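Local coordinates for hypothetical protein Atu1913 (Agrobacterium tumefaciens str., PDB 2B1Y) that is of unknown function but belongs to the DUF1883 family and probably works as a dimer whose two chains share beta-sheets, at the interface of chains A and B. Numbering follows the deposited sequence. Chains: chain A/B, hypothetical protein Atu1913.

Contact 1: the interface of chains A and B. Residues chain A 61-64, 91; chain B 20-24.
One carboxylate oxygen, OE2 of B:Glu23, is gripped by two nitrogens of A:Arg62, NE at 3.2 Å and the terminal NH1 also at 3.2 Å. The oxygen lies at the edge of the guanidinium, in its plane, but both nitrogens reach it from the same face of the carboxylate, above its plane; the two flat groups are turned 28° apart. This salt bridge joins two side chains that run alongside each other and point the same way. A:Arg62 is extended from CG to NE, and B:Glu23 sends CG anti to its backbone N (chi1 -179°), which carries its carboxylate up to the arginine. On the same sheet face B:Thr21 lays its methyl CG2 3.9 Å from CB of A:Arg62, and A:Leu91 sets CD1 4.0 Å from CB of B:Glu23. On the opposite face the isoleucines A:Ile63 and B:Ile24 cross obliquely, their CD1 methyls 3.8 Å apart. Between the two faces the backbones pair: N of B:Ile24 donates to O of A:Ile61 over 2.7 Å, nearly straight, and A:Ile63 and B:Leu22 exchange bonds in both directions. B:Thr21 does the same with A:Leu91, its O accepting from N of A:Leu91 at 2.8 Å. Strand 21-26 of chain B thus has strand 61-64 of chain A, antiparallel, along one edge and the end of strand 86-91 of chain A along the other, as an inner strand of a sheet built from both chains.

Contact 2: the interface of chains A and B. Residues chain A 75-77, 82-84; chain B 8, 26-28, 30.
The amide of B:Asn30 wedges between A:Asp76 and the loop A:Gly82 to A:Ala84, the tight part of this contact. As modelled, its OD1 lies 2.9 Å from the carbonyl O of A:Gly82, two acceptors facing each other, and its ND2 lies 2.8 Å from the backbone N of A:Ala84, two donors. The orientation is therefore doubtful: turning the amide over would exchange O and N and probably make both pairs hydrogen bonds, fixing the rotation of the group and capping two loop backbone atoms. Apolar groups press in around it. A:Leu83, with CG anti to its backbone N (chi1 -178°), brings CD1 to 3.5 Å from the amide atom modelled as ND2 of B:Asn30, the side chains crossing at about a right angle. CG2 of A:Ile75 meets CD2 of B:Leu26 at 3.5 Å, and CB of A:Ala84 sits 3.6 Å from CG of B:Asn30. At the looser margin, the hydroxyls of B:Ser27 and B:Ser28 approach carbon atoms of A:Ala84 rather than polar groups, OG of B:Ser28 standing 3.6 Å from its CB. At the other margin B:Tyr8 engages through its stem, CB being 3.5 Å from CB of A:Asp76, while its ring extends away from the amide. A:Asp76 and B:Tyr8 form an antiparallel bridge where strand 69-76 of chain A ends and strand 8-16 of chain B begins; B:Asn30 opens strand 30-36, facing the loop ahead of strand 86-91 of chain A.

Contact 1: the interface of chains A and B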
loop_
_atom_site.group_PDB
_atom_site.type_symbol
_atom_site.label_atom_id
_atom_site.label_comp_id
_atom_site.label_asym_id
_atom_site.label_seq_id
_atom_site.Cartn_x
_atom_site.Cartn_y
_atom_site.Cartn_z
ATOM N N ILE A 61 -2.355 -18.760 -14.911
ATOM C CA ILE A 61 -3.665 -18.471 -14.365
ATOM C C ILE A 61 -4.379 -17.588 -15.389
ATOM O O ILE A 61 -3.739 -17.029 -16.329
ATOM C CB ILE A 61 -3.580 -17.781 -13.014
ATOM C CG1 ILE A 61 -2.711 -16.526 -13.089
ATOM C CG2 ILE A 61 -3.042 -18.743 -11.895
ATOM C CD1 ILE A 61 -3.291 -15.386 -12.276
ATOM N N ARG A 62 -5.691 -17.509 -15.214
ATOM C CA ARG A 62 -6.529 -16.699 -16.078
ATOM C C ARG A 62 -7.286 -15.709 -15.212
ATOM O O ARG A 62 -7.755 -16.043 -14.107
ATOM C CB ARG A 62 -7.488 -17.562 -16.896
ATOM C CG ARG A 62 -6.796 -18.345 -18.020
ATOM C CD ARG A 62 -7.720 -19.320 -18.708
ATOM N NE ARG A 62 -7.105 -19.835 -19.936
ATOM C CZ ARG A 62 -7.719 -20.585 -20.850
ATOM N NH1 ARG A 62 -7.055 -20.980 -21.925
ATOM N NH2 ARG A 62 -8.989 -20.941 -20.704
ATOM N N ILE A 63 -7.375 -14.485 -15.713
ATOM C CA ILE A 63 -8.098 -13.417 -15.042
ATOM C C ILE A 63 -8.894 -12.746 -16.158
ATOM O O ILE A 63 -8.346 -12.436 -17.209
ATOM C CB ILE A 63 -7.155 -12.335 -14.419
ATOM C CG1 ILE A 63 -6.183 -12.915 -13.393
ATOM C CG2 ILE A 63 -7.998 -11.187 -13.744
ATOM C CD1 ILE A 63 -5.311 -11.837 -12.681
ATOM N N ALA A 64 -10.192 -12.538 -15.949
ATOM C CA ALA A 64 -11.019 -11.928 -16.978
ATOM C C ALA A 64 -11.212 -10.463 -16.615
ATOM O O ALA A 64 -11.406 -10.124 -15.445
ATOM C CB ALA A 64 -12.362 -12.642 -17.063
ATOM N N LEU A 91 -6.288 -13.211 -24.505
ATOM C CA LEU A 91 -7.251 -14.055 -25.211
ATOM C C LEU A 91 -8.553 -13.266 -25.467
ATOM O O LEU A 91 -9.032 -12.514 -24.598
ATOM C CB LEU A 91 -7.535 -15.349 -24.422
ATOM C CG LEU A 91 -6.348 -16.171 -23.830
ATOM C CD1 LEU A 91 -6.836 -17.288 -22.942
ATOM C CD2 LEU A 91 -5.413 -16.741 -24.892
ATOM N N THR B 20 -12.343 -9.816 -21.962
ATOM C CA THR B 20 -10.998 -10.203 -22.406
ATOM C C THR B 20 -10.338 -10.997 -21.280
ATOM O O THR B 20 -10.442 -10.606 -20.118
ATOM C CB THR B 20 -10.155 -8.991 -22.739
ATOM O OG1 THR B 20 -10.816 -8.239 -23.764
ATOM C CG2 THR B 20 -8.747 -9.403 -23.221
ATOM N N THR B 21 -9.683 -12.105 -21.638
ATOM C CA THR B 21 -9.104 -13.020 -20.654
ATOM C C THR B 21 -7.597 -12.970 -20.758
ATOM O O THR B 21 -7.029 -13.169 -21.833
ATOM C CB THR B 21 -9.686 -14.453 -20.785
ATOM O OG1 THR B 21 -11.102 -14.400 -20.549
ATOM C CG2 THR B 21 -9.065 -15.391 -19.750
ATOM N N LEU B 22 -6.945 -12.678 -19.639
ATOM C CA LEU B 22 -5.505 -12.648 -19.634
ATOM C C LEU B 22 -5.004 -14.002 -19.136
ATOM O O LEU B 22 -5.383 -14.457 -18.035
ATOM C CB LEU B 22 -5.020 -11.546 -18.705
ATOM C CG LEU B 22 -5.644 -10.167 -18.900
ATOM C CD1 LEU B 22 -5.027 -9.188 -17.892
ATOM C CD2 LEU B 22 -5.428 -9.722 -20.330
ATOM N N GLU B 23 -4.168 -14.642 -19.950
ATOM C CA GLU B 23 -3.519 -15.864 -19.541
ATOM C C GLU B 23 -2.084 -15.577 -19.075
ATOM O O GLU B 23 -1.204 -15.187 -19.873
ATOM C CB GLU B 23 -3.551 -16.886 -20.697
ATOM C CG GLU B 23 -2.891 -18.224 -20.308
ATOM C CD GLU B 23 -3.240 -19.345 -21.256
ATOM O OE1 GLU B 23 -2.653 -19.405 -22.336
ATOM O OE2 GLU B 23 -4.118 -20.166 -20.925
ATOM N N ILE B 24 -1.825 -15.753 -17.782
ATOM C CA ILE B 24 -0.590 -15.216 -17.219
ATOM C C ILE B 24 0.298 -16.347 -16.725
ATOM O O ILE B 24 -0.194 -17.183 -15.944
ATOM C CB ILE B 24 -0.933 -14.257 -16.030
ATOM C CG1 ILE B 24 -1.877 -13.140 -16.508
ATOM C CG2 ILE B 24 0.340 -13.732 -15.352
ATOM C CD1 ILE B 24 -2.708 -12.584 -15.398
#

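Contact 2: the interface of chains A and B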
loop_
_atom_site.group_PDB
_atom_site.type_symbol
_atom_site.label_atom_id
_atom_site.label_comp_id
_atom_site.label_asym_id
_atom_site.label_seq_id
_atom_site.Cartn_x
_atom_site.Cartn_y
_atom_site.Cartn_z
ATOM N N ILE A 75 3.048 -7.804 -12.151
ATOM C CA ILE A 75 3.600 -8.981 -11.473
ATOM C C ILE A 75 4.617 -8.457 -10.474
ATOM O O ILE A 75 5.487 -7.672 -10.845
ATOM C CB ILE A 75 4.340 -9.922 -12.470
ATOM C CG1 ILE A 75 3.407 -10.264 -13.655
ATOM C CG2 ILE A 75 4.856 -11.164 -11.747
ATOM C CD1 ILE A 75 2.150 -10.943 -13.268
ATOM N N ASP A 76 4.520 -8.864 -9.212
ATOM C CA ASP A 76 5.432 -8.243 -8.246
ATOM C C ASP A 76 5.821 -9.127 -7.088
ATOM O O ASP A 76 5.154 -10.112 -6.757
ATOM C CB ASP A 76 4.846 -6.920 -7.726
ATOM C CG ASP A 76 3.682 -7.143 -6.759
ATOM O OD1 ASP A 76 2.521 -7.107 -7.187
ATOM O OD2 ASP A 76 3.940 -7.437 -5.577
ATOM N N ALA A 77 6.912 -8.730 -6.445
ATOM C CA ALA A 77 7.519 -9.529 -5.408
ATOM C C ALA A 77 7.218 -9.011 -4.002
ATOM O O ALA A 77 7.951 -9.339 -3.067
ATOM C CB ALA A 77 9.022 -9.606 -5.637
ATOM N N GLY A 82 11.871 -12.853 -4.316
ATOM C CA GLY A 82 12.334 -12.345 -5.609
ATOM C C GLY A 82 11.233 -12.224 -6.659
ATOM O O GLY A 82 10.106 -12.678 -6.442
ATOM N N LEU A 83 11.579 -11.597 -7.791
ATOM C CA LEU A 83 10.622 -11.351 -8.875
ATOM C C LEU A 83 10.570 -12.513 -9.863
ATOM O O LEU A 83 11.602 -12.941 -10.413
ATOM C CB LEU A 83 10.968 -10.029 -9.598
ATOM C CG LEU A 83 10.020 -9.619 -10.743
ATOM C CD1 LEU A 83 8.598 -9.312 -10.257
ATOM C CD2 LEU A 83 10.617 -8.424 -11.563
ATOM N N ALA A 84 9.365 -13.047 -10.057
ATOM C CA ALA A 84 9.123 -14.120 -11.018
ATOM C C ALA A 84 9.348 -13.631 -12.450
ATOM O O ALA A 84 9.111 -12.444 -12.746
ATOM C CB ALA A 84 7.632 -14.641 -10.877
ATOM N N TYR B 8 9.083 -5.304 -9.515
ATOM C CA TYR B 8 7.818 -5.622 -10.198
ATOM C C TYR B 8 8.001 -5.538 -11.703
ATOM O O TYR B 8 8.972 -4.940 -12.204
ATOM C CB TYR B 8 6.682 -4.671 -9.750
ATOM C CG TYR B 8 6.852 -3.263 -10.258
ATOM C CD1 TYR B 8 7.715 -2.382 -9.610
ATOM C CD2 TYR B 8 6.175 -2.816 -11.396
ATOM C CE1 TYR B 8 7.898 -1.090 -10.083
ATOM C CE2 TYR B 8 6.355 -1.530 -11.882
ATOM C CZ TYR B 8 7.226 -0.673 -11.201
ATOM O OH TYR B 8 7.414 0.615 -11.637
ATOM N N LEU B 26 3.966 -17.648 -14.868
ATOM C CA LEU B 26 4.960 -17.177 -13.893
ATOM C C LEU B 26 5.898 -18.274 -13.560
ATOM O O LEU B 26 5.478 -19.419 -13.538
ATOM C CB LEU B 26 4.320 -16.817 -12.563
ATOM C CG LEU B 26 3.270 -15.768 -12.548
ATOM C CD1 LEU B 26 2.577 -15.878 -11.211
ATOM C CD2 LEU B 26 3.960 -14.466 -12.665
ATOM N N SER B 27 7.141 -17.921 -13.242
ATOM C CA SER B 27 8.151 -18.936 -12.944
ATOM C C SER B 27 8.143 -19.400 -11.473
ATOM O O SER B 27 8.572 -20.516 -11.162
ATOM C CB SER B 27 9.530 -18.421 -13.335
ATOM O OG SER B 27 9.868 -17.335 -12.503
ATOM N N SER B 28 7.675 -18.530 -10.577
ATOM C CA SER B 28 7.669 -18.820 -9.129
ATOM C C SER B 28 6.521 -18.076 -8.425
ATOM O O SER B 28 5.890 -17.185 -9.030
ATOM C CB SER B 28 9.019 -18.446 -8.496
ATOM O OG SER B 28 9.365 -17.127 -8.856
ATOM N N ASN B 30 4.478 -15.414 -6.872
ATOM C CA ASN B 30 4.506 -13.954 -6.897
ATOM C C ASN B 30 3.077 -13.437 -6.893
ATOM O O ASN B 30 2.123 -14.222 -6.971
ATOM C CB ASN B 30 5.226 -13.415 -8.145
ATOM C CG ASN B 30 6.638 -12.941 -7.868
ATOM O OD1 ASN B 30 7.310 -13.365 -6.906
ATOM N ND2 ASN B 30 7.118 -12.073 -8.735
#

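The C-alpha centres of contact 1 and contact 2 lie about 17 Å apart, in the same lobe of the dimer. Strand 21-26 of chain B links them: its start and middle belong to contact 1, its last residue to contact 2. On chain A, strand 86-91 ends in contact 1, and the loop leading into it lies in contact 2. Early strands of one chain thus complete a fold with later strands of the other, and two-fold symmetry repeats this in the second lobe. Such intertwining resembles a strand exchange and suggests a stable dimer, although the crystal alone does not prove one in solution.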